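Side-chain contacts in phosphoethanolamine N-methyltransferase 1 (Haemonchus contortus, PDB 4KRG), which catalyses the S-adenosylmethionine-dependent methylation of phosphoethanolamine, probably the first methyl transfer on the nematode route to phosphocholine: residues E93-R98 against I105-G110; L150-Y155 against K207-D212; D289-K294 against E399-L404. All coordinates share one frame; numbering follows the deposited sequence. Where two conformers were deposited one is given.

Interaction 1: E93-R98 against I105-G110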
loop_
_atom_site.group_PDB
_atom_site.type_symbol
_atom_site.label_atom_id
_atom_site.label_comp_id
_atom_site.label_asym_id
_atom_site.label_seq_id
_atom_site.Cartn_x
_atom_site.Cartn_y
_atom_site.Cartn_z
ATOM N N GLU A 93 -5.627 -8.494 29.717
ATOM C CA GLU A 93 -6.128 -8.015 30.999
ATOM C C GLU A 93 -6.289 -6.496 31.013
ATOM O O GLU A 93 -7.302 -5.983 31.473
ATOM C CB GLU A 93 -5.237 -8.499 32.144
ATOM C CG GLU A 93 -5.340 -9.990 32.382
ATOM C CD GLU A 93 -4.271 -10.507 33.311
ATOM O OE1 GLU A 93 -3.334 -9.742 33.630
ATOM O OE2 GLU A 93 -4.366 -11.683 33.723
ATOM N N LYS A 94 -5.295 -5.779 30.500
ATOM C CA LYS A 94 -5.399 -4.323 30.374
ATOM C C LYS A 94 -6.530 -3.930 29.407
ATOM O O LYS A 94 -7.246 -2.963 29.644
ATOM C CB LYS A 94 -4.051 -3.723 29.955
ATOM C CG LYS A 94 -4.057 -2.222 29.699
ATOM C CD LYS A 94 -4.712 -1.442 30.832
ATOM C CE LYS A 94 -3.734 -0.488 31.489
ATOM N NZ LYS A 94 -4.440 0.594 32.231
ATOM N N ASN A 95 -6.687 -4.700 28.331
ATOM C CA ASN A 95 -7.778 -4.541 27.366
ATOM C C ASN A 95 -9.143 -4.604 28.064
ATOM O O ASN A 95 -9.996 -3.728 27.883
ATOM C CB ASN A 95 -7.659 -5.659 26.319
ATOM C CG ASN A 95 -8.369 -5.352 25.017
ATOM O OD1 ASN A 95 -9.337 -4.592 24.974
ATOM N ND2 ASN A 95 -7.895 -5.972 23.939
ATOM N N GLN A 96 -9.339 -5.639 28.876
ATOM C CA GLN A 96 -10.585 -5.827 29.631
ATOM C C GLN A 96 -10.860 -4.738 30.659
ATOM O O GLN A 96 -12.008 -4.491 31.015
ATOM C CB GLN A 96 -10.581 -7.180 30.346
ATOM C CG GLN A 96 -10.546 -8.385 29.429
ATOM C CD GLN A 96 -10.367 -9.678 30.188
ATOM O OE1 GLN A 96 -9.240 -10.114 30.431
ATOM N NE2 GLN A 96 -11.479 -10.295 30.584
ATOM N N GLU A 97 -9.807 -4.110 31.164
ATOM C CA GLU A 97 -9.965 -3.054 32.155
ATOM C C GLU A 97 -10.415 -1.763 31.480
ATOM O O GLU A 97 -11.392 -1.141 31.899
ATOM C CB GLU A 97 -8.657 -2.836 32.911
ATOM C CG GLU A 97 -8.711 -1.745 33.961
ATOM C CD GLU A 97 -7.429 -1.657 34.772
ATOM O OE1 GLU A 97 -6.651 -2.638 34.777
ATOM O OE2 GLU A 97 -7.200 -0.604 35.405
ATOM N N ARG A 98 -9.705 -1.378 30.424
ATOM C CA ARG A 98 -10.021 -0.174 29.664
ATOM C C ARG A 98 -11.437 -0.244 29.109
ATOM O O ARG A 98 -12.143 0.758 29.048
ATOM C CB ARG A 98 -9.029 -0.008 28.508
ATOM C CG ARG A 98 -7.564 0.109 28.926
ATOM C CD ARG A 98 -6.635 0.103 27.716
ATOM N NE ARG A 98 -6.970 1.165 26.771
ATOM C CZ ARG A 98 -7.521 0.968 25.577
ATOM N NH1 ARG A 98 -7.790 -0.259 25.164
ATOM N NH2 ARG A 98 -7.803 2.003 24.798
ATOM N N ILE A 105 -17.832 -7.012 23.579
ATOM C CA ILE A 105 -16.491 -7.493 23.287
ATOM C C ILE A 105 -16.227 -8.832 23.970
ATOM O O ILE A 105 -16.395 -8.965 25.184
ATOM C CB ILE A 105 -15.416 -6.500 23.761
ATOM C CG1 ILE A 105 -15.638 -5.118 23.140
ATOM C CG2 ILE A 105 -14.031 -7.018 23.402
ATOM C CD1 ILE A 105 -14.789 -4.040 23.767
ATOM N N SER A 106 -15.820 -9.821 23.181
ATOM C CA SER A 106 -15.328 -11.078 23.723
ATOM C C SER A 106 -13.804 -11.027 23.735
ATOM O O SER A 106 -13.196 -10.406 22.858
ATOM C CB SER A 106 -15.805 -12.260 22.874
ATOM O OG SER A 106 -17.186 -12.526 23.072
ATOM N N TYR A 107 -13.196 -11.679 24.724
ATOM C CA TYR A 107 -11.741 -11.694 24.867
ATOM C C TYR A 107 -11.158 -13.093 24.787
ATOM O O TYR A 107 -11.724 -14.048 25.306
ATOM C CB TYR A 107 -11.329 -11.069 26.199
ATOM C CG TYR A 107 -11.776 -9.646 26.346
ATOM C CD1 TYR A 107 -11.040 -8.612 25.790
ATOM C CD2 TYR A 107 -12.940 -9.332 27.031
ATOM C CE1 TYR A 107 -11.448 -7.299 25.914
ATOM C CE2 TYR A 107 -13.353 -8.016 27.163
ATOM C CZ TYR A 107 -12.599 -7.010 26.603
ATOM O OH TYR A 107 -12.999 -5.706 26.726
ATOM N N GLN A 108 -10.001 -13.217 24.157
ATOM C CA GLN A 108 -9.338 -14.509 24.131
ATOM C C GLN A 108 -7.841 -14.341 24.263
ATOM O O GLN A 108 -7.270 -13.409 23.706
ATOM C CB GLN A 108 -9.678 -15.264 22.848
ATOM C CG GLN A 108 -9.012 -16.615 22.748
ATOM C CD GLN A 108 -9.604 -17.475 21.667
ATOM O OE1 GLN A 108 -10.798 -17.787 21.682
ATOM N NE2 GLN A 108 -8.775 -17.875 20.723
ATOM N N ILE A 109 -7.214 -15.228 25.026
ATOM C CA ILE A 109 -5.763 -15.267 25.101
ATOM C C ILE A 109 -5.309 -16.480 24.308
ATOM O O ILE A 109 -5.714 -17.603 24.600
ATOM C CB ILE A 109 -5.270 -15.400 26.553
ATOM C CG1 ILE A 109 -5.809 -14.252 27.407
ATOM C CG2 ILE A 109 -3.753 -15.408 26.597
ATOM C CD1 ILE A 109 -5.613 -14.453 28.906
ATOM N N GLY A 110 -4.480 -16.254 23.297
ATOM C CA GLY A 110 -3.970 -17.339 22.478
ATOM C C GLY A 110 -3.148 -16.827 21.314
ATOM O O GLY A 110 -3.174 -15.639 20.985
#
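In the beta-alpha-beta unit formed by strand 81-86, helix 89-98 and strand 105-109, part of the Rossmann-like methyltransferase domain, Tyr107 on the second strand reaches back to the helix and lays its ring against Gln96. The two backbones stay well apart, and the phenol bridges the gap. Gln96 supplies a CH-pi contact: its CG sits 3.4 Å from the centroid of the Tyr107 ring and only 6° off the normal, almost exactly above the middle of the face. Because the glutamine chain runs on extended beyond CG, its amide continues past the ring toward the Tyr107 CD2 side, with NE2 of Gln96 4.0 Å from CD2 of Tyr107. The amide is tilted from the ring plane, so the two flat groups are not stacked in parallel. The opposite face of the phenol is taken by Ile105, two residues earlier on the same strand, whose CG2 lies 3.5 Å above the ring plane and offset toward the rim; the ring is thus sandwiched between aliphatic carbons of strand and helix. Asn95 belongs to the buried side of the helix. Its ND2 makes weak hydrogen bonds to Gly67 O and Ser84 OG, and OD1 receives a weak one from Asn99 ND2, weak bonds that probably help to fix the amide's rotation. Gly110, at the end of the strand segment, touches the bound S-adenosylhomocysteine, and the Asn95 side chain lies about 8 Å from it. With CG placed anti to the backbone N (chi1 -159°), the Asn95 amide faces the ring's edge at a steep 76° between planes, and its OD1 lies in the ring plane, 3.6 Å from Tyr107 CE1.

Interaction 2: L150-Y155 against K207-D212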
loop_
_atom_site.group_PDB
_atom_site.type_symbol
_atom_site.label_atom_id
_atom_site.label_comp_id
_atom_site.label_asym_id
_atom_site.label_seq_id
_atom_site.Cartn_x
_atom_site.Cartn_y
_atom_site.Cartn_z
ATOM N N LEU A 150 -14.019 -15.438 6.743
ATOM C CA LEU A 150 -14.739 -14.301 6.191
ATOM C C LEU A 150 -15.992 -14.721 5.426
ATOM O O LEU A 150 -15.990 -15.724 4.707
ATOM C CB LEU A 150 -13.824 -13.484 5.276
ATOM C CG LEU A 150 -12.914 -12.477 5.975
ATOM C CD1 LEU A 150 -11.924 -11.885 4.984
ATOM C CD2 LEU A 150 -13.758 -11.381 6.588
ATOM N N ARG A 151 -17.065 -13.956 5.594
ATOM C CA ARG A 151 -18.222 -14.068 4.712
ATOM C C ARG A 151 -17.895 -13.438 3.355
ATOM O O ARG A 151 -16.978 -12.627 3.257
ATOM C CB ARG A 151 -19.439 -13.390 5.343
ATOM C CG ARG A 151 -20.115 -14.239 6.393
ATOM C CD ARG A 151 -21.164 -13.476 7.178
ATOM N NE ARG A 151 -21.306 -14.077 8.497
ATOM C CZ ARG A 151 -20.972 -13.479 9.634
ATOM N NH1 ARG A 151 -20.515 -12.242 9.624
ATOM N NH2 ARG A 151 -21.118 -14.114 10.786
ATOM N N ALA A 152 -18.623 -13.827 2.310
ATOM C CA ALA A 152 -18.477 -13.188 1.004
ATOM C C ALA A 152 -18.726 -11.689 1.173
ATOM O O ALA A 152 -19.538 -11.302 2.011
ATOM C CB ALA A 152 -19.458 -13.771 0.025
ATOM N N ASP A 153 -18.028 -10.867 0.384
ATOM C CA ASP A 153 -17.996 -9.399 0.534
ATOM C C ASP A 153 -17.212 -8.917 1.760
ATOM O O ASP A 153 -17.015 -7.717 1.937
ATOM C CB ASP A 153 -19.398 -8.768 0.545
ATOM C CG ASP A 153 -20.212 -9.121 -0.676
ATOM O OD1 ASP A 153 -19.612 -9.494 -1.703
ATOM O OD2 ASP A 153 -21.457 -9.020 -0.603
ATOM N N GLY A 154 -16.774 -9.847 2.603
ATOM C CA GLY A 154 -16.042 -9.504 3.810
ATOM C C GLY A 154 -14.695 -8.867 3.524
ATOM O O GLY A 154 -14.171 -8.975 2.424
ATOM N N TYR A 155 -14.125 -8.215 4.529
ATOM C CA TYR A 155 -12.859 -7.511 4.374
ATOM C C TYR A 155 -11.826 -7.957 5.396
ATOM O O TYR A 155 -12.168 -8.459 6.469
ATOM C CB TYR A 155 -13.068 -6.020 4.571
ATOM C CG TYR A 155 -13.806 -5.308 3.466
ATOM C CD1 TYR A 155 -13.114 -4.691 2.435
ATOM C CD2 TYR A 155 -15.191 -5.209 3.480
ATOM C CE1 TYR A 155 -13.783 -4.014 1.441
ATOM C CE2 TYR A 155 -15.866 -4.532 2.491
ATOM C CZ TYR A 155 -15.159 -3.935 1.477
ATOM O OH TYR A 155 -15.832 -3.261 0.494
ATOM N N LYS A 207 -16.460 -23.604 -3.553
ATOM C CA LYS A 207 -16.441 -22.328 -4.260
ATOM C C LYS A 207 -15.073 -21.667 -4.155
ATOM O O LYS A 207 -14.424 -21.745 -3.111
ATOM C CB LYS A 207 -17.541 -21.405 -3.740
ATOM C CG LYS A 207 -18.931 -21.799 -4.210
ATOM C CD LYS A 207 -19.991 -20.870 -3.654
ATOM C CE LYS A 207 -21.350 -21.137 -4.282
ATOM N NZ LYS A 207 -22.389 -20.221 -3.734
HETATM N N MSE A 208 -14.644 -21.017 -5.234
HETATM C CA MSE A 208 -13.327 -20.392 -5.277
HETATM C C MSE A 208 -13.393 -18.923 -4.875
HETATM O O MSE A 208 -14.357 -18.227 -5.184
HETATM C CB MSE A 208 -12.716 -20.506 -6.677
HETATM C CG MSE A 208 -11.207 -20.294 -6.724
HETATM SE SE MSE A 208 -10.242 -21.704 -5.782
HETATM C CE MSE A 208 -11.196 -23.184 -6.576
ATOM N N TRP A 209 -12.356 -18.454 -4.190
ATOM C CA TRP A 209 -12.295 -17.065 -3.774
ATOM C C TRP A 209 -10.934 -16.454 -4.045
ATOM O O TRP A 209 -9.932 -17.158 -4.124
ATOM C CB TRP A 209 -12.643 -16.943 -2.294
ATOM C CG TRP A 209 -13.997 -17.484 -2.003
ATOM C CD1 TRP A 209 -14.308 -18.748 -1.604
ATOM C CD2 TRP A 209 -15.224 -16.773 -2.122
ATOM N NE1 TRP A 209 -15.667 -18.869 -1.455
ATOM C CE2 TRP A 209 -16.258 -17.671 -1.761
ATOM C CE3 TRP A 209 -15.570 -15.471 -2.479
ATOM C CZ2 TRP A 209 -17.598 -17.298 -1.760
ATOM C CZ3 TRP A 209 -16.894 -15.102 -2.478
ATOM C CH2 TRP A 209 -17.895 -16.012 -2.121
ATOM N N LYS A 210 -10.915 -15.138 -4.206
ATOM C CA LYS A 210 -9.671 -14.398 -4.293
ATOM C C LYS A 210 -9.812 -13.119 -3.497
ATOM O O LYS A 210 -10.910 -12.750 -3.079
ATOM C CB LYS A 210 -9.305 -14.083 -5.744
ATOM C CG LYS A 210 -10.278 -13.176 -6.470
ATOM C CD LYS A 210 -9.842 -13.021 -7.921
ATOM C CE LYS A 210 -10.895 -12.307 -8.743
ATOM N NZ LYS A 210 -10.457 -12.176 -10.155
ATOM N N PHE A 211 -8.688 -12.453 -3.282
ATOM C CA PHE A 211 -8.663 -11.190 -2.579
ATOM C C PHE A 211 -8.604 -10.055 -3.587
ATOM O O PHE A 211 -7.836 -10.116 -4.546
ATOM C CB PHE A 211 -7.438 -11.150 -1.672
ATOM C CG PHE A 211 -7.646 -11.815 -0.335
ATOM C CD1 PHE A 211 -8.820 -11.624 0.377
ATOM C CD2 PHE A 211 -6.666 -12.628 0.206
ATOM C CE1 PHE A 211 -9.011 -12.226 1.608
ATOM C CE2 PHE A 211 -6.847 -13.231 1.435
ATOM C CZ PHE A 211 -8.018 -13.034 2.137
ATOM N N ASP A 212 -9.432 -9.036 -3.384
ATOM C CA ASP A 212 -9.344 -7.810 -4.162
ATOM C C ASP A 212 -8.676 -6.761 -3.278
ATOM O O ASP A 212 -9.331 -6.176 -2.403
ATOM C CB ASP A 212 -10.737 -7.349 -4.600
ATOM C CG ASP A 212 -10.716 -6.020 -5.339
ATOM O OD1 ASP A 212 -9.641 -5.606 -5.816
ATOM O OD2 ASP A 212 -11.783 -5.385 -5.456
#
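Ala152 and Trp209 make the closer of two small apolar contacts here. The methyl CB of Ala152 meets the six-membered ring of the indole at its CH2 and CZ3 corner, 3.5 Å from CH2 and 3.8 Å from CZ3 of Trp209. Farther along the strand, Leu150 and Phe211 meet more loosely: Leu150 CD1 approaches the edge of the phenyl ring near its plane, 4.5 Å from Phe211 CE1. Both aromatic side chains also rest on Met147 of helix 136-149, which links the two patches.

What holds these groups lies in the next shell. Trp209 has CG beside its own backbone N (chi1 -58°), a setting that sends the indole across to the turn, and its NE1, on the pyrrole side, is hydrogen-bonded to Asp203 OD2. The same indole forms a cation-pi pair with Lys238, whose NZ donates to Leu150 O; one lysine therefore ties the tryptophan to the backbone at the end of helix 136-149. Ala152 is presented by a type II beta turn from Arg151 to Gly154, closed by the bond from Gly154 N to Arg151 O (2.9 Å). Asp153 at the third position has a positive phi of 71°, as that turn type requires. Arg151 anchors the other flank through a salt bridge to Asp123.

Together these contacts pack strand 208-218 against the tight turn that leads from helix 136-149 into strand 154-161, a helix-to-strand connection of the Rossmann-like methyltransferase fold.

Interaction 3: D289-K294 against E399-L404. With BOG (octyl beta-D-glucopyranoside), chain F.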
loop_
_atom_site.group_PDB
_atom_site.type_symbol
_atom_site.label_atom_id
_atom_site.label_comp_id
_atom_site.label_asym_id
_atom_site.label_seq_id
_atom_site.Cartn_x
_atom_site.Cartn_y
_atom_site.Cartn_z
ATOM N N ASP A 289 3.238 27.031 -13.654
ATOM C CA ASP A 289 2.472 27.330 -12.440
ATOM C C ASP A 289 1.003 27.689 -12.706
ATOM O O ASP A 289 0.261 28.005 -11.780
ATOM C CB ASP A 289 3.156 28.407 -11.587
ATOM C CG ASP A 289 3.239 29.745 -12.289
ATOM O OD1 ASP A 289 3.419 29.763 -13.528
ATOM O OD2 ASP A 289 3.130 30.781 -11.595
ATOM N N GLU A 290 0.587 27.634 -13.966
ATOM C CA GLU A 290 -0.832 27.679 -14.295
ATOM C C GLU A 290 -1.423 26.267 -14.245
ATOM O O GLU A 290 -2.586 26.091 -13.898
ATOM C CB GLU A 290 -1.063 28.319 -15.666
ATOM C CG GLU A 290 -0.957 29.839 -15.675
ATOM C CD GLU A 290 -2.128 30.514 -14.980
ATOM O OE1 GLU A 290 -3.286 30.128 -15.252
ATOM O OE2 GLU A 290 -1.890 31.431 -14.162
ATOM N N VAL A 291 -0.616 25.266 -14.590
ATOM C CA VAL A 291 -1.019 23.871 -14.425
ATOM C C VAL A 291 -0.937 23.460 -12.959
ATOM O O VAL A 291 -1.850 22.822 -12.431
ATOM C CB VAL A 291 -0.149 22.914 -15.267
ATOM C CG1 VAL A 291 -0.506 21.471 -14.966
ATOM C CG2 VAL A 291 -0.323 23.209 -16.745
ATOM N N VAL A 292 0.162 23.834 -12.308
ATOM C CA VAL A 292 0.407 23.488 -10.909
ATOM C C VAL A 292 0.614 24.736 -10.053
ATOM O O VAL A 292 1.735 25.222 -9.917
ATOM C CB VAL A 292 1.639 22.579 -10.769
ATOM C CG1 VAL A 292 1.779 22.085 -9.338
ATOM C CG2 VAL A 292 1.523 21.401 -11.694
ATOM N N PRO A 293 -0.471 25.271 -9.480
ATOM C CA PRO A 293 -0.306 26.449 -8.618
ATOM C C PRO A 293 0.486 26.108 -7.355
ATOM O O PRO A 293 0.525 24.944 -6.948
ATOM C CB PRO A 293 -1.746 26.820 -8.256
ATOM C CG PRO A 293 -2.585 26.206 -9.340
ATOM C CD PRO A 293 -1.887 24.921 -9.676
ATOM N N LYS A 294 1.117 27.106 -6.744
ATOM C CA LYS A 294 1.891 26.866 -5.530
ATOM C C LYS A 294 1.005 26.316 -4.419
ATOM O O LYS A 294 -0.127 26.768 -4.237
ATOM C CB LYS A 294 2.578 28.145 -5.067
ATOM C CG LYS A 294 3.598 28.676 -6.058
ATOM C CD LYS A 294 4.115 30.028 -5.625
ATOM C CE LYS A 294 5.161 30.548 -6.577
ATOM N NZ LYS A 294 5.503 31.950 -6.225
ATOM N N GLU A 399 -12.245 22.823 -13.888
ATOM C CA GLU A 399 -11.204 23.427 -14.726
ATOM C C GLU A 399 -9.781 22.981 -14.399
ATOM O O GLU A 399 -8.825 23.636 -14.801
ATOM C CB GLU A 399 -11.278 24.958 -14.695
ATOM C CG GLU A 399 -12.666 25.527 -14.941
ATOM C CD GLU A 399 -12.650 27.027 -15.173
ATOM O OE1 GLU A 399 -12.302 27.776 -14.235
ATOM O OE2 GLU A 399 -12.973 27.454 -16.301
ATOM N N ALA A 400 -9.639 21.880 -13.672
ATOM C CA ALA A 400 -8.320 21.326 -13.407
ATOM C C ALA A 400 -7.629 21.082 -14.744
ATOM O O ALA A 400 -8.268 20.644 -15.700
ATOM C CB ALA A 400 -8.439 20.037 -12.638
ATOM N N LYS A 401 -6.338 21.386 -14.816
ATOM C CA LYS A 401 -5.576 21.187 -16.044
ATOM C C LYS A 401 -4.854 19.855 -15.989
ATOM O O LYS A 401 -4.475 19.390 -14.916
ATOM C CB LYS A 401 -4.562 22.309 -16.234
ATOM C CG LYS A 401 -5.182 23.687 -16.392
ATOM C CD LYS A 401 -4.115 24.768 -16.456
ATOM C CE LYS A 401 -4.726 26.140 -16.254
ATOM N NZ LYS A 401 -5.859 26.342 -17.183
ATOM N N VAL A 402 -4.666 19.234 -17.147
ATOM C CA VAL A 402 -3.959 17.965 -17.208
ATOM C C VAL A 402 -2.816 18.059 -18.211
ATOM O O VAL A 402 -2.840 18.887 -19.122
ATOM C CB VAL A 402 -4.895 16.799 -17.587
ATOM C CG1 VAL A 402 -6.120 16.781 -16.685
ATOM C CG2 VAL A 402 -5.320 16.908 -19.045
ATOM N N VAL A 403 -1.804 17.224 -18.009
ATOM C CA VAL A 403 -0.686 17.101 -18.933
ATOM C C VAL A 403 -0.399 15.613 -19.085
ATOM O O VAL A 403 -0.157 14.918 -18.096
ATOM C CB VAL A 403 0.580 17.835 -18.421
ATOM C CG1 VAL A 403 1.727 17.686 -19.409
ATOM C CG2 VAL A 403 0.295 19.304 -18.183
ATOM N N LEU A 404 -0.454 15.118 -20.315
ATOM C CA LEU A 404 -0.239 13.697 -20.563
ATOM C C LEU A 404 0.958 13.484 -21.473
ATOM O O LEU A 404 1.086 14.157 -22.488
ATOM C CB LEU A 404 -1.470 13.077 -21.221
ATOM C CG LEU A 404 -2.809 13.377 -20.560
ATOM C CD1 LEU A 404 -3.938 12.801 -21.390
ATOM C CD2 LEU A 404 -2.844 12.822 -19.150
HETATM C C1 BOG F . 9.596 26.216 -11.987
HETATM O O1 BOG F . 10.581 25.546 -12.704
HETATM C C2 BOG F . 10.243 27.037 -10.888
HETATM O O2 BOG F . 10.852 26.151 -9.955
HETATM C C3 BOG F . 9.268 27.917 -10.182
HETATM O O3 BOG F . 10.001 28.768 -9.254
HETATM C C4 BOG F . 8.485 28.767 -11.126
HETATM O O4 BOG F . 7.443 29.470 -10.414
HETATM C C5 BOG F . 7.830 27.942 -12.223
HETATM O O5 BOG F . 8.796 27.065 -12.921
HETATM C C6 BOG F . 7.229 28.856 -13.198
HETATM O O6 BOG F . 5.858 28.584 -13.284
HETATM C "C1'" BOG F . 10.237 24.192 -13.014
HETATM C "C2'" BOG F . 11.453 23.448 -13.643
HETATM C "C3'" BOG F . 11.048 22.096 -14.227
HETATM C "C4'" BOG F . 10.281 21.209 -13.460
HETATM C "C5'" BOG F . 9.258 20.237 -14.123
HETATM C "C6'" BOG F . 9.419 18.794 -13.622
HETATM C "C7'" BOG F . 8.347 17.818 -14.173
HETATM C "C8'" BOG F . 8.075 16.688 -13.237
HETATM O O HOH W 1 -4.741 23.345 -12.554
#
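Van der Waals contacts join Glu290 and Val291, in the loop before strand 297-302, to Lys401 and Val403 on strand 400-408. The valines meet through one methyl each, CG1 of Val291 lying 4.0 Å from CG2 of Val403, with the side chains at about a right angle. The other methyl of Val291, CG2, borders the aliphatic part of Lys401, 4.1 Å from CD. The extended Lys401 chain carries CE to 3.2 Å from Glu290 O; the bend at the last torsion (chi4 -52°) then turns NZ away from that oxygen. Val291 and Val403 also touch Lys463 of strand 458-465.

Among polar groups, NZ of Lys401 remains 5.0 Å from OE1 of Glu290, too far for a salt bridge, although the opposite charges probably attract weakly. A water donates to Val291 O (2.9 Å) and accepts a weak bond from Lys401 N, bridging the two backbones.

Ligand contacts occupy another side of the loop. The O6 hydroxyl of octyl beta-D-glucopyranoside donates to Asp289 OD1 (2.7 Å) and accepts a weak bond from Asp289 N, while the glucoside is also hydrogen-bonded to Lys320 O.

The loop 289-294 thus packs against strand 400-408 through Lys401 and Val403, whose CB atoms point toward it. That strand runs parallel to 372-378 and antiparallel to 458-465, consistent with a second Rossmann-like half, as in di-domain methyltransferases.

Overall arrangement
The three contacts follow one another along the chain, each closing before the next opens. Interactions 1 and 2 belong to the N-terminal half, where S-adenosylhomocysteine and phosphoethanolamine bind; their centres are 28 Å apart. Interaction 1 lies at strand 105-109, beside the cofactor pocket, and interaction 2 at the turn before strand 154-161, with strands 81-86, 60-64 and 122-126 pairing in succession between them. Interaction 3 is in the C-terminal half, its centre 52 Å from that of interaction 1 and 40 Å from that of interaction 2. Strand 208-218, used in interaction 2, pairs with strand 350-354 and so connects the two halves of this di-domain enzyme.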